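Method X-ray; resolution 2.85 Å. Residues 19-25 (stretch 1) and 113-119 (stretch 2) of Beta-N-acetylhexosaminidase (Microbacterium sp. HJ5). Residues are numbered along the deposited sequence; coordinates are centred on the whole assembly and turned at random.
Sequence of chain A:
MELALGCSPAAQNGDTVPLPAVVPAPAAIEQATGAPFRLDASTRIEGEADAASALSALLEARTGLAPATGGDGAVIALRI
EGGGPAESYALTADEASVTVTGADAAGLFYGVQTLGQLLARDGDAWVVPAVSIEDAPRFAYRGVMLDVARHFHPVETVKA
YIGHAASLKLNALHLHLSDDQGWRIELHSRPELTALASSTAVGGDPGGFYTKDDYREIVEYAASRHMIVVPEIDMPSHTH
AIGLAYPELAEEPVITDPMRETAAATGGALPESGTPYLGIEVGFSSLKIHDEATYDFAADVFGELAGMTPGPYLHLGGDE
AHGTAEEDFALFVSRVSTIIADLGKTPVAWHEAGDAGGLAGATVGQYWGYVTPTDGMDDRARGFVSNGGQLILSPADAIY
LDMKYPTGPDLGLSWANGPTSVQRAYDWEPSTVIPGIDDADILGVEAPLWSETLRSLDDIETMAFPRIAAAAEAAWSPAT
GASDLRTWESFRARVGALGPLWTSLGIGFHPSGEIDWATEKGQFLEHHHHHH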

# COMPACT_ATOMS: atom_id res chain seq x y z
N LEU A 19 35.42 21.17 -24.33
CA LEU A 19 34.36 20.18 -24.22
C LEU A 19 33.25 20.69 -23.30
O LEU A 19 33.52 21.14 -22.19
CB LEU A 19 34.92 18.85 -23.70
CG LEU A 19 34.01 17.63 -23.83
CD1 LEU A 19 33.87 17.21 -25.29
CD2 LEU A 19 34.54 16.48 -23.00
N PRO A 20 32.01 20.61 -23.77
CA PRO A 20 30.89 21.17 -22.99
C PRO A 20 30.70 20.45 -21.67
O PRO A 20 30.60 19.22 -21.61
CB PRO A 20 29.69 20.97 -23.92
CG PRO A 20 30.27 20.77 -25.29
CD PRO A 20 31.56 20.06 -25.06
N ALA A 21 30.65 21.23 -20.59
CA ALA A 21 30.58 20.68 -19.24
C ALA A 21 29.16 20.25 -18.90
O ALA A 21 28.21 21.01 -19.09
CB ALA A 21 31.08 21.71 -18.23
N VAL A 22 29.03 19.02 -18.39
CA VAL A 22 27.75 18.47 -17.97
C VAL A 22 28.00 17.51 -16.81
O VAL A 22 28.89 16.66 -16.88
CB VAL A 22 27.02 17.75 -19.12
CG1 VAL A 22 26.29 18.75 -20.01
CG2 VAL A 22 28.00 16.93 -19.94
N VAL A 23 27.23 17.66 -15.74
CA VAL A 23 27.37 16.82 -14.54
C VAL A 23 26.03 16.18 -14.22
O VAL A 23 25.02 16.88 -14.14
CB VAL A 23 27.89 17.64 -13.35
CG1 VAL A 23 28.15 16.74 -12.15
CG2 VAL A 23 29.16 18.39 -13.72
N PRO A 24 25.97 14.85 -14.01
CA PRO A 24 27.07 13.88 -14.00
C PRO A 24 27.68 13.65 -15.37
O PRO A 24 27.00 13.79 -16.38
CB PRO A 24 26.40 12.59 -13.50
CG PRO A 24 25.08 13.01 -12.93
CD PRO A 24 24.68 14.21 -13.71
N ALA A 25 28.97 13.31 -15.39
CA ALA A 25 29.67 13.06 -16.64
C ALA A 25 28.99 11.94 -17.41
O ALA A 25 28.88 10.81 -16.90
CB ALA A 25 31.13 12.70 -16.37
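Stretch 2 113-119: QTLGQLL

A primary amide at the end of a glutamine side chain can imitate a peptide group, and an irregular segment lying beside a helix often uses this to anchor its backbone. Residues 19-25 illustrate the principle. They form neither helix nor strand, yet Pro 20 to Val 23 have extended backbone angles, and a cis peptide bond precedes Pro 24. Stretch 2 is the end of a helix that begins earlier in the chain and runs through Leu 118; Leu 119 is the first residue to leave helical phi/psi. Inside it, Leu 118 N donates to Thr 114 O at 2.8 Å, whereas the bond from Gln 117 N to Gln 113 O, at 3.5 Å, is weak. The segment runs roughly antiparallel to the helix. The backbones come nearest at Val 22 and Gln 117, whose CA atoms are 5.5 Å apart.

Gln 117 points its CA-to-CB bond toward the extended segment, and with chi1 in m and chi2 in t its amide reaches the backbone of Val 23. Both polar groups of that residue are engaged: Gln 117 NE2 donates to Val 23 O at a very short 2.4 Å, while Val 23 N donates to Gln 117 OE1 at 2.6 Å, a weak bond, with an N-H...acceptor angle of 130°. The arrangement is crowded: the acceptors Val 23 O and Gln 117 OE1 lie 2.8 Å apart, a pair that cannot bond and should repel. The CA-to-CB bond of Val 23 points away from the helix.

Apolar packing accompanies this polar clasp. Val 22 CG1 lies 3.7 Å from Thr 114 CG2 and 3.8 Å from Leu 118 CG, so one methyl group touches residues a helical turn apart. The CA-to-CB bond of Leu 118 points sideways, but the side chain's end comes nearer, bringing CD2 within 3.5 Å of Pro 20 CB.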

# COMPACT_ATOMS: atom_id res chain seq x y z
N GLN A 113 17.49 16.95 -18.74
CA GLN A 113 18.31 17.60 -17.71
C GLN A 113 19.68 17.97 -18.25
O GLN A 113 20.23 19.01 -17.89
CB GLN A 113 18.44 16.69 -16.49
CG GLN A 113 17.17 16.56 -15.66
CD GLN A 113 16.61 17.91 -15.23
OE1 GLN A 113 17.36 18.84 -14.94
NE2 GLN A 113 15.29 18.01 -15.19
N THR A 114 20.25 17.13 -19.12
CA THR A 114 21.54 17.44 -19.72
C THR A 114 21.45 18.65 -20.64
O THR A 114 22.44 19.39 -20.79
CB THR A 114 22.07 16.23 -20.48
OG1 THR A 114 21.79 15.03 -19.74
CG2 THR A 114 23.57 16.34 -20.69
N LEU A 115 20.29 18.87 -21.26
CA LEU A 115 20.11 20.05 -22.11
C LEU A 115 20.30 21.33 -21.30
O LEU A 115 20.95 22.27 -21.77
CB LEU A 115 18.73 20.01 -22.76
CG LEU A 115 18.47 20.79 -24.06
CD1 LEU A 115 18.48 22.30 -23.84
CD2 LEU A 115 19.47 20.39 -25.13
N GLY A 116 19.73 21.39 -20.10
CA GLY A 116 19.89 22.57 -19.27
C GLY A 116 21.34 22.87 -18.95
O GLY A 116 21.78 24.02 -19.03
N GLN A 117 22.10 21.84 -18.58
CA GLN A 117 23.53 22.03 -18.31
C GLN A 117 24.27 22.41 -19.59
O GLN A 117 25.22 23.20 -19.55
CB GLN A 117 24.12 20.77 -17.70
CG GLN A 117 23.37 20.26 -16.48
CD GLN A 117 23.95 18.97 -15.94
OE1 GLN A 117 24.83 18.37 -16.55
NE2 GLN A 117 23.45 18.54 -14.79
N LEU A 118 23.86 21.85 -20.72
CA LEU A 118 24.53 22.14 -21.98
C LEU A 118 24.29 23.58 -22.43
O LEU A 118 25.17 24.19 -23.04
CB LEU A 118 24.05 21.17 -23.06
CG LEU A 118 24.99 19.99 -23.32
CD1 LEU A 118 24.31 18.93 -24.16
CD2 LEU A 118 26.25 20.47 -23.99
N LEU A 119 23.12 24.14 -22.12
CA LEU A 119 22.76 25.48 -22.56
C LEU A 119 23.80 26.50 -22.15
O LEU A 119 24.11 26.65 -20.96
CB LEU A 119 21.39 25.86 -21.99
CG LEU A 119 20.17 25.48 -22.83
CD1 LEU A 119 18.92 25.44 -21.96
CD2 LEU A 119 19.99 26.46 -23.98